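Local coordinates for protein exodeoxyribonuclease (Neisseria meningitidis, PDB 2JC5) that probably cleaves DNA at apurinic and apyrimidinic sites as a metal-dependent endonuclease of DNA repair, at residues A[65-70]-A[92-97]; A[149-154]-A[218-223]. All coordinates share one frame; numbering follows the deposited sequence.

Overall arrangement
Both contacts are largely buried and belong to one DNase I-like domain, with their centres about 17 Å apart and their nearest atoms about 6 Å apart. Contact 1 brings the entry into strand 69-73, in one sheet, against the entry into strand 95-100, in the other. Contact 2 lies within that second sheet, where the loop following strand 143-147 runs alongside the broken strand 217-225. The chemistry differs accordingly: contact 1 passes from a polar cluster of tyrosine, serine, glutamate and arginine to valine packing between sheets, whereas contact 2 combines a tyrosine-tryptophan pair and a bridging water with predicted catalytic residues and part of the bicine pocket.

Contact 1 (A[65-70]-A[92-97]); sequences GYSGVA and EGRFVR
Two flat groups, the Y66 ring and the R94 guanidinium, meet at the polar end of this contact with their planes 82° apart. S67 OG lies over the centre of one guanidinium face, 3.9 Å above its plane, while Y66 OH and the carboxylate carbon of E92 sit at the edge, in plane. The Y66 ring has S67 CB over one face and E92 CG at its edge. R94 NH2 donates only a weak bond to Y66 OH, 3.1 Å long and bent. The rotation of the guanidinium is better defined by E92: R94 NE reaches E92 OE1 at 2.8 Å on its anti lone pair, in a salt bridge, and E92 OE2 bridges on to R119. S67 OG, anti to its backbone N (chi1 -172°), donates to E92 O at 2.6 Å. Beyond it the backbones close up at two glycines, the CA atoms of G68 and G93 being 4.3 Å apart, with a weak bond from G68 N to G93 O. The touching parts run nearly parallel (12° between CA 66 to 69 and CA 92 to 96) and lead into different sheets of the DNase I-like alpha/beta sandwich, 69-73 in one and 95-100 in the other. Packing between the two sheets includes the V69 and V96 side chains, which pass in opposite directions, V69 CG2 lying 3.7 Å from V96 CG2; the same V69 methyl lies 3.5 Å from F95 N. S67 and V69 also touch Y109, a predicted active-site residue, and Y109 O accepts a bond from R94 NH1.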
loop_
_atom_site.group_PDB
_atom_site.type_symbol
_atom_site.label_atom_id
_atom_site.label_comp_id
_atom_site.label_asym_id
_atom_site.label_seq_id
_atom_site.Cartn_x
_atom_site.Cartn_y
_atom_site.Cartn_z
ATOM N N GLY A 65 -0.955 -17.199 -8.888
ATOM C CA GLY A 65 -2.013 -16.222 -9.065
ATOM C C GLY A 65 -2.418 -15.515 -7.800
ATOM O O GLY A 65 -3.600 -15.179 -7.623
ATOM N N TYR A 66 -1.440 -15.256 -6.932
ATOM C CA TYR A 66 -1.742 -14.842 -5.571
ATOM C C TYR A 66 -0.810 -13.759 -5.095
ATOM O O TYR A 66 0.407 -13.896 -5.202
ATOM C CB TYR A 66 -1.586 -16.055 -4.660
ATOM C CG TYR A 66 -1.912 -15.839 -3.213
ATOM C CD1 TYR A 66 -3.143 -15.381 -2.819
ATOM C CD2 TYR A 66 -0.978 -16.119 -2.224
ATOM C CE1 TYR A 66 -3.446 -15.210 -1.500
ATOM C CE2 TYR A 66 -1.265 -15.948 -0.904
ATOM C CZ TYR A 66 -2.493 -15.494 -0.533
ATOM O OH TYR A 66 -2.793 -15.352 0.813
ATOM N N SER A 67 -1.377 -12.699 -4.528
ATOM C CA SER A 67 -0.593 -11.755 -3.724
ATOM C C SER A 67 0.609 -11.213 -4.512
ATOM O O SER A 67 0.503 -11.028 -5.734
ATOM C CB SER A 67 -0.240 -12.432 -2.381
ATOM O OG SER A 67 0.352 -11.535 -1.470
ATOM N N GLY A 68 1.718 -10.923 -3.837
ATOM C CA GLY A 68 2.892 -10.352 -4.493
ATOM C C GLY A 68 2.858 -8.830 -4.432
ATOM O O GLY A 68 1.804 -8.198 -4.562
ATOM N N VAL A 69 4.027 -8.248 -4.213
ATOM C CA VAL A 69 4.198 -6.806 -4.206
ATOM C C VAL A 69 5.454 -6.429 -4.965
ATOM O O VAL A 69 6.359 -7.256 -5.180
ATOM C CB VAL A 69 4.292 -6.245 -2.747
ATOM C CG1 VAL A 69 3.016 -6.528 -1.932
ATOM C CG2 VAL A 69 5.505 -6.806 -2.044
ATOM N N ALA A 70 5.502 -5.165 -5.373
ATOM C CA ALA A 70 6.673 -4.637 -6.055
ATOM C C ALA A 70 6.848 -3.150 -5.781
ATOM O O ALA A 70 5.897 -2.433 -5.469
ATOM C CB ALA A 70 6.599 -4.883 -7.570
ATOM N N GLU A 92 4.031 -15.658 1.083
ATOM C CA GLU A 92 2.901 -15.016 0.416
ATOM C C GLU A 92 3.248 -13.741 -0.347
ATOM O O GLU A 92 2.359 -13.164 -0.978
ATOM C CB GLU A 92 1.811 -14.726 1.450
ATOM C CG GLU A 92 1.333 -16.014 2.179
ATOM C CD GLU A 92 0.133 -15.841 3.098
ATOM O OE1 GLU A 92 -0.340 -14.699 3.314
ATOM O OE2 GLU A 92 -0.349 -16.892 3.624
ATOM N N GLY A 93 4.501 -13.296 -0.309
ATOM C CA GLY A 93 4.903 -12.122 -1.116
ATOM C C GLY A 93 4.215 -10.827 -0.719
ATOM O O GLY A 93 3.407 -10.278 -1.475
ATOM N N ARG A 94 4.546 -10.327 0.466
ATOM C CA ARG A 94 3.811 -9.208 1.055
ATOM C C ARG A 94 4.628 -7.973 1.426
ATOM O O ARG A 94 4.040 -6.985 1.810
ATOM C CB ARG A 94 3.054 -9.711 2.285
ATOM C CG ARG A 94 1.988 -10.722 1.943
ATOM C CD ARG A 94 1.158 -11.122 3.135
ATOM N NE ARG A 94 0.088 -12.022 2.730
ATOM C CZ ARG A 94 -1.045 -11.661 2.146
ATOM N NH1 ARG A 94 -1.321 -10.386 1.948
ATOM N NH2 ARG A 94 -1.933 -12.580 1.772
ATOM N N PHE A 95 5.952 -7.995 1.262
ATOM C CA PHE A 95 6.800 -6.887 1.738
ATOM C C PHE A 95 8.054 -6.748 0.901
ATOM O O PHE A 95 8.817 -7.712 0.750
ATOM C CB PHE A 95 7.173 -7.158 3.199
ATOM C CG PHE A 95 8.060 -6.113 3.835
ATOM C CD1 PHE A 95 9.421 -6.102 3.607
ATOM C CD2 PHE A 95 7.525 -5.161 4.704
ATOM C CE1 PHE A 95 10.241 -5.124 4.209
ATOM C CE2 PHE A 95 8.345 -4.197 5.309
ATOM C CZ PHE A 95 9.702 -4.196 5.058
ATOM N N VAL A 96 8.255 -5.543 0.353
ATOM C CA VAL A 96 9.515 -5.159 -0.315
ATOM C C VAL A 96 9.895 -3.787 0.176
ATOM O O VAL A 96 9.041 -2.907 0.301
ATOM C CB VAL A 96 9.412 -5.142 -1.850
ATOM C CG1 VAL A 96 10.652 -4.470 -2.510
ATOM C CG2 VAL A 96 9.208 -6.531 -2.373
ATOM N N ARG A 97 11.177 -3.602 0.452
ATOM C CA ARG A 97 11.710 -2.313 0.895
ATOM C C ARG A 97 12.849 -1.891 -0.009
ATOM O O ARG A 97 13.771 -2.667 -0.238
ATOM C CB ARG A 97 12.232 -2.423 2.318
ATOM C CG ARG A 97 12.949 -1.183 2.811
ATOM C CD ARG A 97 13.369 -1.289 4.253
ATOM N NE ARG A 97 14.213 -0.158 4.641
ATOM C CZ ARG A 97 14.502 0.191 5.891
ATOM N NH1 ARG A 97 14.023 -0.475 6.926
ATOM N NH2 ARG A 97 15.268 1.251 6.112
#

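Contact 2 (A[149-154]-A[218-223]); sequences DWNIAH and WRIDYQ. With BCN (bicine), chain C.
The side chains of Y222 and W150 cross at about a right angle beside the loop carrying the G-D-x-N motif of this AP endonuclease family (D149-W150-N151 here). D149 and D221 form an antiparallel, non-hydrogen-bonded pair, and W150 N donates to I220 O at 2.9 Å; N151 N adds a weak second bond to that oxygen. The I220 side chain lies alongside D149, with I220 CD1 3.7 Å from D149 OD1 and I220 CG2 against the I152 backbone. D149, a predicted metal ligand and proton donor/acceptor, has N8 as partner of OD2, whereas D221 OD2 binds T203 and H247 ND1. A153 CB lies 4.0 Å from W218 CE3, and bicine C5 lies over one face of the W218 indole. W150 NE1 is buried with no partner in the model.

Y222 CB starts over the pyrrole part of the W150 indole, 4.2 Å from the centroid of the five-membered ring and 29° off its normal, an off-centre CH-pi contact. Y222 CG is turned beside the backbone N (chi1 -62°), and Y222 CD1 then lies 3.5 Å from W150 CD1. The rings form an edge-to-face pair, planes 65° apart, with the tyrosine edge directed at the indole face. Y222 CE1 moves on to I152 O, which lies at the ring edge, in plane. At the tip, Y222 OH donates to I152 O at 2.7 Å. A bridging water donates to Y222 OH and to R219 O, and its oxygen accepts from H154 N at 3.0 Å.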
loop_
_atom_site.group_PDB
_atom_site.type_symbol
_atom_site.label_atom_id
_atom_site.label_comp_id
_atom_site.label_asym_id
_atom_site.label_seq_id
_atom_site.Cartn_x
_atom_site.Cartn_y
_atom_site.Cartn_z
ATOM N N ASP A 149 -1.670 -1.627 0.929
ATOM C CA ASP A 149 -3.024 -2.009 1.247
ATOM C C ASP A 149 -2.961 -2.657 2.614
ATOM O O ASP A 149 -2.408 -3.744 2.767
ATOM C CB ASP A 149 -3.530 -2.979 0.196
ATOM C CG ASP A 149 -4.911 -3.519 0.478
ATOM O OD1 ASP A 149 -5.526 -3.175 1.509
ATOM O OD2 ASP A 149 -5.407 -4.312 -0.365
ATOM N N TRP A 150 -3.443 -1.921 3.608
ATOM C CA TRP A 150 -3.372 -2.334 5.003
ATOM C C TRP A 150 -4.620 -3.089 5.419
ATOM O O TRP A 150 -4.658 -3.628 6.522
ATOM C CB TRP A 150 -3.154 -1.127 5.920
ATOM C CG TRP A 150 -1.813 -0.453 5.748
ATOM C CD1 TRP A 150 -1.314 0.110 4.610
ATOM C CD2 TRP A 150 -0.817 -0.261 6.754
ATOM N NE1 TRP A 150 -0.063 0.630 4.843
ATOM C CE2 TRP A 150 0.255 0.436 6.160
ATOM C CE3 TRP A 150 -0.731 -0.590 8.110
ATOM C CZ2 TRP A 150 1.399 0.779 6.867
ATOM C CZ3 TRP A 150 0.401 -0.222 8.810
ATOM C CH2 TRP A 150 1.444 0.438 8.185
ATOM N N ASN A 151 -5.649 -3.092 4.574
ATOM C CA ASN A 151 -6.858 -3.897 4.812
ATOM C C ASN A 151 -7.563 -3.547 6.121
ATOM O O ASN A 151 -8.332 -4.344 6.662
ATOM C CB ASN A 151 -6.533 -5.401 4.704
ATOM C CG ASN A 151 -6.737 -5.961 3.310
ATOM O OD1 ASN A 151 -5.902 -6.722 2.797
ATOM N ND2 ASN A 151 -7.837 -5.610 2.699
ATOM N N ILE A 152 -7.380 -2.304 6.575
ATOM C CA ILE A 152 -8.055 -1.812 7.787
ATOM C C ILE A 152 -8.462 -0.359 7.536
ATOM O O ILE A 152 -7.632 0.431 7.104
ATOM C CB ILE A 152 -7.150 -1.853 9.021
ATOM C CG1 ILE A 152 -6.684 -3.281 9.323
ATOM C CG2 ILE A 152 -7.880 -1.277 10.230
ATOM C CD1 ILE A 152 -5.510 -3.318 10.296
ATOM N N ALA A 153 -9.732 -0.041 7.778
ATOM C CA ALA A 153 -10.233 1.336 7.838
ATOM C C ALA A 153 -10.191 1.768 9.304
ATOM O O ALA A 153 -10.625 1.029 10.187
ATOM C CB ALA A 153 -11.658 1.426 7.279
ATOM N N HIS A 154 -9.711 2.984 9.556
ATOM C CA HIS A 154 -9.409 3.388 10.927
ATOM C C HIS A 154 -10.625 3.911 11.705
ATOM O O HIS A 154 -10.914 3.421 12.797
ATOM C CB HIS A 154 -8.282 4.420 10.888
ATOM C CG HIS A 154 -7.789 4.862 12.227
ATOM N ND1 HIS A 154 -7.114 6.052 12.393
ATOM C CD2 HIS A 154 -7.933 4.328 13.462
ATOM C CE1 HIS A 154 -6.819 6.204 13.678
ATOM N NE2 HIS A 154 -7.309 5.176 14.348
ATOM N N TRP A 218 -14.152 2.149 0.989
ATOM C CA TRP A 218 -13.358 2.067 2.188
ATOM C C TRP A 218 -12.000 2.676 1.900
ATOM O O TRP A 218 -11.451 2.463 0.817
ATOM C CB TRP A 218 -13.083 0.613 2.584
ATOM C CG TRP A 218 -14.244 -0.288 2.861
ATOM C CD1 TRP A 218 -15.325 -0.546 2.058
ATOM C CD2 TRP A 218 -14.365 -1.160 3.989
ATOM N NE1 TRP A 218 -16.138 -1.480 2.656
ATOM C CE2 TRP A 218 -15.565 -1.884 3.832
ATOM C CE3 TRP A 218 -13.580 -1.381 5.134
ATOM C CZ2 TRP A 218 -15.998 -2.813 4.772
ATOM C CZ3 TRP A 218 -13.997 -2.318 6.049
ATOM C CH2 TRP A 218 -15.203 -3.013 5.875
ATOM N N ARG A 219 -11.430 3.380 2.875
ATOM C CA ARG A 219 -10.045 3.826 2.775
ATOM C C ARG A 219 -9.169 2.806 3.511
ATOM O O ARG A 219 -9.040 2.829 4.745
ATOM C CB ARG A 219 -9.858 5.221 3.367
ATOM C CG ARG A 219 -8.458 5.764 3.110
ATOM C CD ARG A 219 -8.343 7.177 3.562
ATOM N NE ARG A 219 -8.338 7.282 5.011
ATOM C CZ ARG A 219 -7.243 7.359 5.759
ATOM N NH1 ARG A 219 -6.027 7.345 5.197
ATOM N NH2 ARG A 219 -7.376 7.460 7.076
ATOM N N ILE A 220 -8.620 1.867 2.747
ATOM C CA ILE A 220 -7.773 0.808 3.298
ATOM C C ILE A 220 -6.330 0.855 2.778
ATOM O O ILE A 220 -5.503 0.059 3.221
ATOM C CB ILE A 220 -8.401 -0.588 3.106
ATOM C CG1 ILE A 220 -8.674 -0.868 1.625
ATOM C CG2 ILE A 220 -9.668 -0.719 3.957
ATOM C CD1 ILE A 220 -9.131 -2.316 1.336
ATOM N N ASP A 221 -6.045 1.778 1.856
ATOM C CA ASP A 221 -4.703 1.999 1.327
ATOM C C ASP A 221 -4.156 3.251 1.976
ATOM O O ASP A 221 -4.889 4.230 2.157
ATOM C CB ASP A 221 -4.760 2.145 -0.184
ATOM C CG ASP A 221 -5.292 0.890 -0.862
ATOM O OD1 ASP A 221 -4.482 -0.034 -1.135
ATOM O OD2 ASP A 221 -6.516 0.806 -1.126
ATOM N N TYR A 222 -2.885 3.204 2.343
ATOM C CA TYR A 222 -2.244 4.281 3.099
ATOM C C TYR A 222 -0.847 4.558 2.595
ATOM O O TYR A 222 -0.186 3.682 2.039
ATOM C CB TYR A 222 -2.052 3.907 4.573
ATOM C CG TYR A 222 -3.265 3.621 5.393
ATOM C CD1 TYR A 222 -3.931 2.405 5.287
ATOM C CD2 TYR A 222 -3.733 4.538 6.320
ATOM C CE1 TYR A 222 -5.036 2.142 6.047
ATOM C CE2 TYR A 222 -4.833 4.264 7.094
ATOM C CZ TYR A 222 -5.477 3.055 6.964
ATOM O OH TYR A 222 -6.565 2.784 7.769
ATOM N N GLN A 223 -0.377 5.763 2.882
ATOM C CA GLN A 223 1.059 6.051 2.984
ATOM C C GLN A 223 1.317 6.464 4.423
ATOM O O GLN A 223 0.850 7.507 4.857
ATOM C CB GLN A 223 1.466 7.135 1.976
ATOM C CG GLN A 223 1.307 6.663 0.530
ATOM C CD GLN A 223 2.042 7.498 -0.532
ATOM O OE1 GLN A 223 2.997 8.231 -0.260
ATOM N NE2 GLN A 223 1.598 7.355 -1.764
HETATM N N1 BCN C . -11.717 -6.248 3.291
HETATM C C1 BCN C . -10.653 -6.301 4.321
HETATM C C2 BCN C . -10.374 -7.704 4.804
HETATM O O21 BCN C . -9.410 -7.869 5.606
HETATM O O22 BCN C . -11.091 -8.632 4.396
HETATM C C3 BCN C . -11.210 -5.920 1.950
HETATM C C4 BCN C . -10.858 -7.205 1.226
HETATM O O4 BCN C . -11.948 -8.160 1.219
HETATM C C5 BCN C . -12.811 -5.296 3.695
HETATM C C6 BCN C . -14.152 -5.741 3.127
HETATM O O6 BCN C . -14.313 -7.160 3.183
HETATM O O HOH W 1 -8.673 4.361 7.085
#